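PDB 5KZS: putative cell surface protein, similar to internalin proteins from Listeria monocytogenes EGD-e, which is of unknown function but, as an internalin-like surface protein with leucine-rich repeats, may take part in binding other proteins. Local coordinates for residues Phe82-Glu88 and Arg112-Leu116; Gly137-Thr143 and Asp162-Thr168; Leu220-His226 and Ile238-Ser244. All coordinates share one frame; numbering follows the deposited sequence.

The three contacts follow one another along the repeat domain, each joining chain segments 12 to 24 residues apart in sequence. Contacts 1 and 2 sit off the main nine-stranded parallel sheet and touch through Leu116, which packs on Pro140 and Phe142. Contact 3 lies at the far end, about 31 Å from contact 1 between centres, where the last strand of that sheet passes into the C-terminal domain. All three are partly buried, but contact 3 has no exposed residue, while contact 2 has four. Their chemistry differs too: an arginine on a carbonyl in contact 1, an aspartate gripping the next coil in contact 2, and a dense mesh of amides and a carboxylate in contact 3.

Contact 1: residues Phe82-Glu88 and Arg112-Leu116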
loop_
_atom_site.group_PDB
_atom_site.type_symbol
_atom_site.label_atom_id
_atom_site.label_comp_id
_atom_site.label_asym_id
_atom_site.label_seq_id
_atom_site.Cartn_x
_atom_site.Cartn_y
_atom_site.Cartn_z
ATOM N N PHE A 82 -14.243 -10.901 10.406
ATOM C CA PHE A 82 -15.488 -10.793 9.599
ATOM C C PHE A 82 -15.589 -11.838 8.480
ATOM O O PHE A 82 -14.573 -12.258 7.935
ATOM C CB PHE A 82 -15.646 -9.380 9.001
ATOM C CG PHE A 82 -14.539 -8.964 8.059
ATOM C CD1 PHE A 82 -13.341 -8.441 8.541
ATOM C CD2 PHE A 82 -14.708 -9.057 6.677
ATOM C CE1 PHE A 82 -12.331 -8.047 7.670
ATOM C CE2 PHE A 82 -13.700 -8.665 5.802
ATOM C CZ PHE A 82 -12.512 -8.158 6.299
ATOM N N GLY A 83 -16.811 -12.238 8.134
ATOM C CA GLY A 83 -17.070 -13.235 7.076
ATOM C C GLY A 83 -17.270 -12.665 5.666
ATOM O O GLY A 83 -17.257 -11.440 5.458
ATOM N N GLU A 84 -17.468 -13.564 4.699
ATOM C CA GLU A 84 -17.626 -13.182 3.286
ATOM C C GLU A 84 -18.771 -12.207 3.021
ATOM O O GLU A 84 -18.659 -11.332 2.166
ATOM C CB GLU A 84 -17.822 -14.422 2.406
ATOM C CG GLU A 84 -16.524 -15.123 2.031
ATOM C CD GLU A 84 -16.722 -16.590 1.693
ATOM O OE1 GLU A 84 -17.263 -17.326 2.547
ATOM O OE2 GLU A 84 -16.330 -17.012 0.581
ATOM N N ASP A 85 -19.867 -12.360 3.750
ATOM C CA ASP A 85 -21.049 -11.542 3.509
ATOM C C ASP A 85 -20.998 -10.169 4.177
ATOM O O ASP A 85 -21.940 -9.407 4.056
ATOM C CB ASP A 85 -22.303 -12.321 3.899
ATOM C CG ASP A 85 -22.463 -13.593 3.075
ATOM O OD1 ASP A 85 -22.515 -14.689 3.663
ATOM O OD2 ASP A 85 -22.505 -13.504 1.832
ATOM N N LEU A 86 -19.913 -9.847 4.878
ATOM C CA LEU A 86 -19.644 -8.465 5.256
ATOM C C LEU A 86 -18.595 -7.911 4.309
ATOM O O LEU A 86 -17.420 -8.285 4.356
ATOM C CB LEU A 86 -19.180 -8.329 6.699
ATOM C CG LEU A 86 -18.816 -6.899 7.131
ATOM C CD1 LEU A 86 -19.930 -5.903 6.872
ATOM C CD2 LEU A 86 -18.472 -6.895 8.600
ATOM N N THR A 87 -19.049 -6.996 3.468
ATOM C CA THR A 87 -18.292 -6.488 2.339
ATOM C C THR A 87 -18.027 -4.971 2.432
ATOM O O THR A 87 -17.211 -4.453 1.690
ATOM C CB THR A 87 -18.992 -6.994 1.042
ATOM O OG1 THR A 87 -18.167 -7.999 0.441
ATOM C CG2 THR A 87 -19.336 -5.888 0.021
ATOM N N GLU A 88 -18.692 -4.271 3.351
ATOM C CA GLU A 88 -18.355 -2.881 3.670
ATOM C C GLU A 88 -18.916 -2.514 5.022
ATOM O O GLU A 88 -19.906 -3.102 5.463
ATOM C CB GLU A 88 -18.934 -1.916 2.629
ATOM C CG GLU A 88 -20.455 -1.736 2.637
ATOM C CD GLU A 88 -20.947 -0.756 1.569
ATOM O OE1 GLU A 88 -21.896 0.014 1.847
ATOM O OE2 GLU A 88 -20.387 -0.743 0.447
ATOM N N ARG A 112 -10.786 -12.174 1.947
ATOM C CA ARG A 112 -11.980 -11.342 2.061
ATOM C C ARG A 112 -11.985 -10.222 1.025
ATOM O O ARG A 112 -10.933 -9.723 0.636
ATOM C CB ARG A 112 -12.097 -10.729 3.456
ATOM C CG ARG A 112 -12.294 -11.723 4.586
ATOM C CD ARG A 112 -13.658 -12.381 4.601
ATOM N NE ARG A 112 -13.675 -13.422 5.629
ATOM C CZ ARG A 112 -13.670 -14.746 5.434
ATOM N NH1 ARG A 112 -13.687 -15.290 4.217
ATOM N NH2 ARG A 112 -13.657 -15.552 6.498
ATOM N N ASN A 113 -13.187 -9.828 0.603
ATOM C CA ASN A 113 -13.388 -8.676 -0.272
ATOM C C ASN A 113 -14.034 -7.515 0.485
ATOM O O ASN A 113 -14.902 -7.738 1.331
ATOM C CB ASN A 113 -14.266 -9.079 -1.443
ATOM C CG ASN A 113 -13.805 -10.364 -2.087
ATOM O OD1 ASN A 113 -12.780 -10.398 -2.770
ATOM N ND2 ASN A 113 -14.551 -11.435 -1.857
ATOM N N LEU A 114 -13.600 -6.291 0.172
ATOM C CA LEU A 114 -14.165 -5.055 0.730
ATOM C C LEU A 114 -14.329 -3.940 -0.317
ATOM O O LEU A 114 -13.459 -3.743 -1.155
ATOM C CB LEU A 114 -13.259 -4.507 1.825
ATOM C CG LEU A 114 -13.046 -5.302 3.100
ATOM C CD1 LEU A 114 -12.027 -4.574 3.955
ATOM C CD2 LEU A 114 -14.348 -5.464 3.873
ATOM N N SER A 115 -15.431 -3.203 -0.249
ATOM C CA SER A 115 -15.595 -1.966 -1.011
ATOM C C SER A 115 -15.448 -0.805 -0.050
ATOM O O SER A 115 -15.589 -0.978 1.154
ATOM C CB SER A 115 -16.969 -1.911 -1.700
ATOM O OG SER A 115 -18.048 -1.764 -0.775
ATOM N N LEU A 116 -15.196 0.377 -0.592
ATOM C CA LEU A 116 -15.053 1.593 0.196
ATOM C C LEU A 116 -16.034 2.638 -0.323
ATOM O O LEU A 116 -15.799 3.207 -1.387
ATOM C CB LEU A 116 -13.611 2.114 0.092
ATOM C CG LEU A 116 -13.318 3.544 0.590
ATOM C CD1 LEU A 116 -13.944 3.850 1.961
ATOM C CD2 LEU A 116 -11.817 3.779 0.619
#
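Arg112 runs along Phe82 and on to the turn that begins at Gly83. Its CB comes in at CE2 of Phe82, 3.5 Å away, and CG stays by the same CE2. A bend at chi2 (-71°) then turns CD toward the backbone, where it lies 3.5 Å from Phe82 O. NE makes the polar contact: it donates to Phe82 O at 2.7 Å, in the carbonyl plane and on a lone pair, with the oxygen tilted some 20° from the guanidinium plane. Farther out, NH1 lies 3.6 Å from CG of Glu84, whose carboxylate sits well out of the guanidinium plane, so charge alone relates the two. NH2 ends in a salt bridge with Glu56. One guanidinium face carries the backbone N of Glu84, part of the type I beta turn from Gly83 to Leu86.

Both segments belong to the leucine-rich repeat domain: 82-88 follows the sheet strand 76-79, and 112-116 includes the short strand 113-114, which pairs with 134-135. Leu114 adds the apolar part, its CD2 at 3.8 Å from CE2 of Phe82, while the same phenylalanine meets Phe103 edge-to-face. Beyond it the backbones join directly, Ser115 N donating to Thr87 O at 2.9 Å, and that oxygen also receives the CA-H of Leu114. Thr87 OG1 adds a weak hydrogen bond to Asn113 O. At the end of the contact, OE2 of Glu88 comes within 2.8 Å of Ser115 OG.

Contact 2: residues Gly137-Thr143 and Asp162-Thr168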
loop_
_atom_site.group_PDB
_atom_site.type_symbol
_atom_site.label_atom_id
_atom_site.label_comp_id
_atom_site.label_asym_id
_atom_site.label_seq_id
_atom_site.Cartn_x
_atom_site.Cartn_y
_atom_site.Cartn_z
ATOM N N GLY A 137 -14.192 -3.035 -6.840
ATOM C CA GLY A 137 -14.145 -1.806 -7.597
ATOM C C GLY A 137 -12.869 -0.995 -7.361
ATOM O O GLY A 137 -11.717 -1.533 -7.371
ATOM N N ALA A 138 -13.110 0.297 -7.101
ATOM C CA ALA A 138 -12.093 1.333 -7.154
ATOM C C ALA A 138 -12.174 2.189 -5.923
ATOM O O ALA A 138 -13.134 2.113 -5.141
ATOM C CB ALA A 138 -12.334 2.205 -8.378
ATOM N N ILE A 139 -11.184 3.054 -5.786
ATOM C CA ILE A 139 -11.153 3.984 -4.677
ATOM C C ILE A 139 -11.929 5.195 -5.124
ATOM O O ILE A 139 -11.641 5.750 -6.173
ATOM C CB ILE A 139 -9.721 4.390 -4.277
ATOM C CG1 ILE A 139 -8.861 3.144 -4.072
ATOM C CG2 ILE A 139 -9.730 5.227 -2.996
ATOM C CD1 ILE A 139 -7.380 3.439 -4.019
ATOM N N PRO A 140 -12.931 5.601 -4.340
ATOM C CA PRO A 140 -13.654 6.788 -4.750
ATOM C C PRO A 140 -12.810 8.041 -4.523
ATOM O O PRO A 140 -11.976 8.084 -3.612
ATOM C CB PRO A 140 -14.866 6.783 -3.828
ATOM C CG PRO A 140 -14.343 6.170 -2.574
ATOM C CD PRO A 140 -13.312 5.161 -2.985
ATOM N N ASP A 141 -13.020 9.029 -5.378
ATOM C CA ASP A 141 -12.461 10.351 -5.193
ATOM C C ASP A 141 -13.296 11.102 -4.136
ATOM O O ASP A 141 -14.253 11.819 -4.463
ATOM C CB ASP A 141 -12.481 11.070 -6.532
ATOM C CG ASP A 141 -11.771 12.389 -6.496
ATOM O OD1 ASP A 141 -11.228 12.764 -5.423
ATOM O OD2 ASP A 141 -11.754 13.049 -7.564
ATOM N N PHE A 142 -12.883 10.953 -2.878
ATOM C CA PHE A 142 -13.709 11.266 -1.697
ATOM C C PHE A 142 -14.230 12.692 -1.666
ATOM O O PHE A 142 -13.452 13.625 -1.829
ATOM C CB PHE A 142 -12.934 11.067 -0.396
ATOM C CG PHE A 142 -12.256 9.734 -0.280
ATOM C CD1 PHE A 142 -12.979 8.592 0.027
ATOM C CD2 PHE A 142 -10.887 9.622 -0.475
ATOM C CE1 PHE A 142 -12.346 7.359 0.148
ATOM C CE2 PHE A 142 -10.260 8.397 -0.367
ATOM C CZ PHE A 142 -10.989 7.263 -0.055
ATOM N N THR A 143 -15.540 12.842 -1.425
ATOM C CA THR A 143 -16.219 14.148 -1.355
ATOM C C THR A 143 -16.542 14.624 0.064
ATOM O O THR A 143 -16.629 15.831 0.300
ATOM C CB THR A 143 -17.551 14.104 -2.120
ATOM O OG1 THR A 143 -18.287 12.956 -1.692
ATOM C CG2 THR A 143 -17.311 14.013 -3.614
ATOM N N ASP A 162 -7.859 1.790 -10.395
ATOM C CA ASP A 162 -8.530 1.980 -9.093
ATOM C C ASP A 162 -8.159 3.270 -8.357
ATOM O O ASP A 162 -8.858 3.665 -7.430
ATOM C CB ASP A 162 -8.259 0.797 -8.147
ATOM C CG ASP A 162 -8.759 -0.550 -8.694
ATOM O OD1 ASP A 162 -9.681 -0.573 -9.535
ATOM O OD2 ASP A 162 -8.227 -1.604 -8.269
ATOM N N VAL A 163 -7.073 3.926 -8.752
ATOM C CA VAL A 163 -6.577 5.096 -8.034
ATOM C C VAL A 163 -6.893 6.402 -8.758
ATOM O O VAL A 163 -6.348 6.649 -9.821
ATOM C CB VAL A 163 -5.060 5.001 -7.862
ATOM C CG1 VAL A 163 -4.548 6.130 -6.964
ATOM C CG2 VAL A 163 -4.690 3.631 -7.297
ATOM N N PRO A 164 -7.760 7.254 -8.173
ATOM C CA PRO A 164 -8.105 8.544 -8.780
ATOM C C PRO A 164 -7.120 9.634 -8.360
ATOM O O PRO A 164 -6.387 9.452 -7.374
ATOM C CB PRO A 164 -9.468 8.836 -8.163
ATOM C CG PRO A 164 -9.336 8.294 -6.782
ATOM C CD PRO A 164 -8.452 7.080 -6.879
ATOM N N ASP A 165 -7.119 10.759 -9.074
ATOM C CA ASP A 165 -6.310 11.905 -8.668
ATOM C C ASP A 165 -7.072 12.708 -7.627
ATOM O O ASP A 165 -7.744 13.680 -7.960
ATOM C CB ASP A 165 -5.957 12.788 -9.854
ATOM C CG ASP A 165 -5.173 14.032 -9.449
ATOM O OD1 ASP A 165 -4.711 14.097 -8.281
ATOM O OD2 ASP A 165 -5.021 14.938 -10.306
ATOM N N PHE A 166 -6.895 12.335 -6.362
ATOM C CA PHE A 166 -7.763 12.791 -5.272
ATOM C C PHE A 166 -7.907 14.316 -5.182
ATOM O O PHE A 166 -6.931 15.021 -4.910
ATOM C CB PHE A 166 -7.246 12.282 -3.931
ATOM C CG PHE A 166 -7.202 10.782 -3.808
ATOM C CD1 PHE A 166 -8.349 10.062 -3.522
ATOM C CD2 PHE A 166 -5.997 10.093 -3.930
ATOM C CE1 PHE A 166 -8.310 8.681 -3.389
ATOM C CE2 PHE A 166 -5.951 8.712 -3.801
ATOM C CZ PHE A 166 -7.110 8.005 -3.528
ATOM N N HIS A 167 -9.133 14.810 -5.383
ATOM C CA HIS A 167 -9.406 16.258 -5.459
ATOM C C HIS A 167 -9.797 16.891 -4.121
ATOM O O HIS A 167 -9.421 18.038 -3.838
ATOM C CB HIS A 167 -10.497 16.556 -6.507
ATOM C CG HIS A 167 -10.092 16.218 -7.910
ATOM N ND1 HIS A 167 -10.432 15.029 -8.520
ATOM C CD2 HIS A 167 -9.355 16.905 -8.812
ATOM C CE1 HIS A 167 -9.922 14.997 -9.737
ATOM N NE2 HIS A 167 -9.260 16.123 -9.938
ATOM N N THR A 168 -10.540 16.151 -3.307
ATOM C CA THR A 168 -11.214 16.734 -2.152
ATOM C C THR A 168 -10.714 16.168 -0.804
ATOM O O THR A 168 -11.488 16.059 0.157
ATOM C CB THR A 168 -12.739 16.561 -2.310
ATOM O OG1 THR A 168 -13.080 16.603 -3.704
ATOM C CG2 THR A 168 -13.503 17.645 -1.559
HETATM O O HOH W 1 -10.938 13.485 -2.917
#
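Asp141 and His167 tie together two successive coils of the leucine-rich repeat domain, whose segments 137-143 and 162-168 run almost parallel, 5° apart end to end. With CG anti to the backbone N (chi1 -173°), Asp141 carries its carboxylate over to the next coil, where each oxygen takes one N-H of the histidine: OD1 the backbone N at 2.9 Å, OD2 the ring ND1 at 2.6 Å. OD2 offers its syn lone pair and lies in the imidazole plane, so the pair of bonds fixes the rotation of both groups.

Inward of this clamp, Phe142 and Phe166 share nearly the same rotamer and point the same way. Their planes are therefore nearly parallel (4° apart), but the rings meet rim to rim, CE2 of Phe142 being 3.6 Å from CE1 of Phe166. Pro140 O sits over the centre of the Phe142 ring. Ile139 sends CG2 to the edge of the Phe166 ring, while its CB packs on CD of Pro164; its backbone N donates to Asp162 O. A water completes the clamp, giving hydrogen bonds to Asp141 OD1 and Phe142 O and accepting one from Thr168 N at 2.7 Å.

Contact 3: residues Leu220-His226 and Ile238-Ser244; sequences LNLDYNH and IFIENQS
The parallel ladder of the leucine-rich repeat sheet ends here, with edge strand 238-239 laid against 219-221. Leu220 O takes the N-H of Phe239, and Phe239 O that of Leu222. Leu220, Leu222 and Ile238 pack together on one side, Leu222 CB also meeting CG1 of Ile240 at 3.7 Å. Past the strands, Asp223 holds the loop at Glu241 and Asn242: CG lies roughly anti to the backbone N (chi1 -151°), which brings OD1 to two backbone amides, Asn242 N at 2.7 Å and Glu241 N at 3.0 Å, while OD2 receives ND2 of Asn242. That asparagine lies alongside Tyr224, its CB making a CH-pi contact over the ring face, 3.9 Å from the centroid. Leu222 O is gripped from opposite faces of its plane by Gln243 NE2 (3.1 Å) and Asn225 ND2. Farther along, Ser244 N donates to Asn225 O.

Asn225 also bonds back to Leu199 and Leu204 of the preceding loop, and Phe201 stacks on Tyr224. On the C-terminal side, Asn242 OD1 accepts from Glu329 N and Gly330 N, Gln243 touches strand 331-339, and helix 263-270 meets Ile240 and Gln243 through Ile264, joining the repeats to the C-terminal mixed sheet.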
loop_
_atom_site.group_PDB
_atom_site.type_symbol
_atom_site.label_atom_id
_atom_site.label_comp_id
_atom_site.label_asym_id
_atom_site.label_seq_id
_atom_site.Cartn_x
_atom_site.Cartn_y
_atom_site.Cartn_z
ATOM N N LEU A 220 9.191 8.422 0.092
ATOM C CA LEU A 220 8.578 7.727 -1.022
ATOM C C LEU A 220 9.176 6.345 -1.059
ATOM O O LEU A 220 10.282 6.140 -1.568
ATOM C CB LEU A 220 8.842 8.472 -2.333
ATOM C CG LEU A 220 8.353 7.842 -3.652
ATOM C CD1 LEU A 220 6.897 7.399 -3.603
ATOM C CD2 LEU A 220 8.525 8.824 -4.796
ATOM N N ASN A 221 8.460 5.387 -0.507
ATOM C CA ASN A 221 8.985 4.041 -0.440
ATOM C C ASN A 221 8.774 3.342 -1.776
ATOM O O ASN A 221 7.634 3.075 -2.162
ATOM C CB ASN A 221 8.316 3.269 0.686
ATOM C CG ASN A 221 9.021 1.967 1.001
ATOM O OD1 ASN A 221 9.714 1.398 0.148
ATOM N ND2 ASN A 221 8.857 1.483 2.234
ATOM N N LEU A 222 9.876 3.051 -2.470
ATOM C CA LEU A 222 9.824 2.318 -3.728
ATOM C C LEU A 222 10.452 0.928 -3.685
ATOM O O LEU A 222 10.614 0.308 -4.730
ATOM C CB LEU A 222 10.485 3.154 -4.817
ATOM C CG LEU A 222 9.898 4.552 -5.016
ATOM C CD1 LEU A 222 10.628 5.273 -6.132
ATOM C CD2 LEU A 222 8.414 4.489 -5.334
ATOM N N ASP A 223 10.775 0.429 -2.489
ATOM C CA ASP A 223 11.375 -0.899 -2.303
ATOM C C ASP A 223 10.603 -1.987 -3.059
ATOM O O ASP A 223 9.413 -1.911 -3.177
ATOM C CB ASP A 223 11.416 -1.235 -0.800
ATOM C CG ASP A 223 12.568 -2.177 -0.410
ATOM O OD1 ASP A 223 13.688 -2.040 -0.957
ATOM O OD2 ASP A 223 12.361 -3.042 0.479
ATOM N N TYR A 224 11.297 -2.980 -3.596
ATOM C CA TYR A 224 10.680 -4.099 -4.327
ATOM C C TYR A 224 9.773 -3.696 -5.501
ATOM O O TYR A 224 8.627 -4.135 -5.615
ATOM C CB TYR A 224 9.938 -5.008 -3.354
ATOM C CG TYR A 224 10.824 -5.859 -2.492
ATOM C CD1 TYR A 224 11.486 -6.957 -3.035
ATOM C CD2 TYR A 224 10.968 -5.603 -1.127
ATOM C CE1 TYR A 224 12.287 -7.771 -2.251
ATOM C CE2 TYR A 224 11.764 -6.416 -0.328
ATOM C CZ TYR A 224 12.424 -7.498 -0.896
ATOM O OH TYR A 224 13.229 -8.318 -0.137
ATOM N N ASN A 225 10.302 -2.837 -6.358
ATOM C CA ASN A 225 9.694 -2.467 -7.636
ATOM C C ASN A 225 10.734 -2.742 -8.755
ATOM O O ASN A 225 11.807 -3.317 -8.489
ATOM C CB ASN A 225 9.253 -0.996 -7.580
ATOM C CG ASN A 225 7.895 -0.814 -6.903
ATOM O OD1 ASN A 225 6.854 -1.107 -7.493
ATOM N ND2 ASN A 225 7.902 -0.324 -5.666
ATOM N N HIS A 226 10.437 -2.346 -9.992
ATOM C CA HIS A 226 11.297 -2.692 -11.116
ATOM C C HIS A 226 11.762 -1.487 -11.929
ATOM O O HIS A 226 11.797 -1.544 -13.159
ATOM C CB HIS A 226 10.562 -3.698 -12.010
ATOM C CG HIS A 226 9.865 -4.788 -11.252
ATOM N ND1 HIS A 226 10.511 -5.917 -10.794
ATOM C CD2 HIS A 226 8.575 -4.919 -10.875
ATOM C CE1 HIS A 226 9.649 -6.692 -10.162
ATOM N NE2 HIS A 226 8.467 -6.110 -10.198
ATOM N N ILE A 238 13.392 9.375 -1.646
ATOM C CA ILE A 238 13.279 7.957 -1.992
ATOM C C ILE A 238 14.009 7.067 -0.995
ATOM O O ILE A 238 15.040 7.454 -0.441
ATOM C CB ILE A 238 13.728 7.664 -3.429
ATOM C CG1 ILE A 238 12.720 8.286 -4.399
ATOM C CG2 ILE A 238 13.809 6.159 -3.691
ATOM C CD1 ILE A 238 13.195 8.412 -5.829
ATOM N N PHE A 239 13.420 5.894 -0.751
ATOM C CA PHE A 239 14.072 4.771 -0.086
ATOM C C PHE A 239 13.960 3.555 -0.995
ATOM O O PHE A 239 12.866 3.139 -1.358
ATOM C CB PHE A 239 13.398 4.478 1.260
ATOM C CG PHE A 239 13.757 3.131 1.857
ATOM C CD1 PHE A 239 13.024 1.978 1.525
ATOM C CD2 PHE A 239 14.806 3.012 2.770
ATOM C CE1 PHE A 239 13.350 0.744 2.074
ATOM C CE2 PHE A 239 15.128 1.779 3.318
ATOM C CZ PHE A 239 14.400 0.646 2.974
ATOM N N ILE A 240 15.099 2.993 -1.368
ATOM C CA ILE A 240 15.143 1.696 -2.031
ATOM C C ILE A 240 16.324 0.966 -1.433
ATOM O O ILE A 240 17.384 1.563 -1.232
ATOM C CB ILE A 240 15.341 1.820 -3.565
ATOM C CG1 ILE A 240 14.097 2.439 -4.206
ATOM C CG2 ILE A 240 15.677 0.463 -4.206
ATOM C CD1 ILE A 240 14.272 2.832 -5.649
ATOM N N GLU A 241 16.100 -0.299 -1.112
ATOM C CA GLU A 241 17.176 -1.245 -0.856
ATOM C C GLU A 241 17.146 -2.418 -1.815
ATOM O O GLU A 241 18.197 -2.938 -2.180
ATOM C CB GLU A 241 17.136 -1.735 0.590
ATOM C CG GLU A 241 17.505 -0.621 1.566
ATOM C CD GLU A 241 17.800 -1.092 2.987
ATOM O OE1 GLU A 241 17.021 -1.896 3.554
ATOM O OE2 GLU A 241 18.816 -0.617 3.539
ATOM N N ASN A 242 15.956 -2.844 -2.215
ATOM C CA ASN A 242 15.813 -3.927 -3.170
ATOM C C ASN A 242 15.059 -3.457 -4.416
ATOM O O ASN A 242 14.183 -2.596 -4.333
ATOM C CB ASN A 242 15.076 -5.083 -2.527
ATOM C CG ASN A 242 15.576 -5.378 -1.126
ATOM O OD1 ASN A 242 16.690 -5.866 -0.948
ATOM N ND2 ASN A 242 14.761 -5.069 -0.124
ATOM N N GLN A 243 15.407 -4.037 -5.557
ATOM C CA GLN A 243 14.836 -3.651 -6.848
ATOM C C GLN A 243 15.241 -4.728 -7.853
ATOM O O GLN A 243 16.352 -5.250 -7.787
ATOM C CB GLN A 243 15.346 -2.261 -7.268
ATOM C CG GLN A 243 14.396 -1.464 -8.155
ATOM C CD GLN A 243 13.217 -0.770 -7.449
ATOM O OE1 GLN A 243 12.330 -0.222 -8.119
ATOM N NE2 GLN A 243 13.218 -0.752 -6.119
ATOM N N SER A 244 14.334 -5.112 -8.736
ATOM C CA SER A 244 14.624 -6.174 -9.698
ATOM C C SER A 244 14.099 -5.723 -11.030
ATOM O O SER A 244 12.939 -5.317 -11.111
ATOM C CB SER A 244 13.982 -7.511 -9.301
ATOM O OG SER A 244 12.571 -7.540 -9.485
#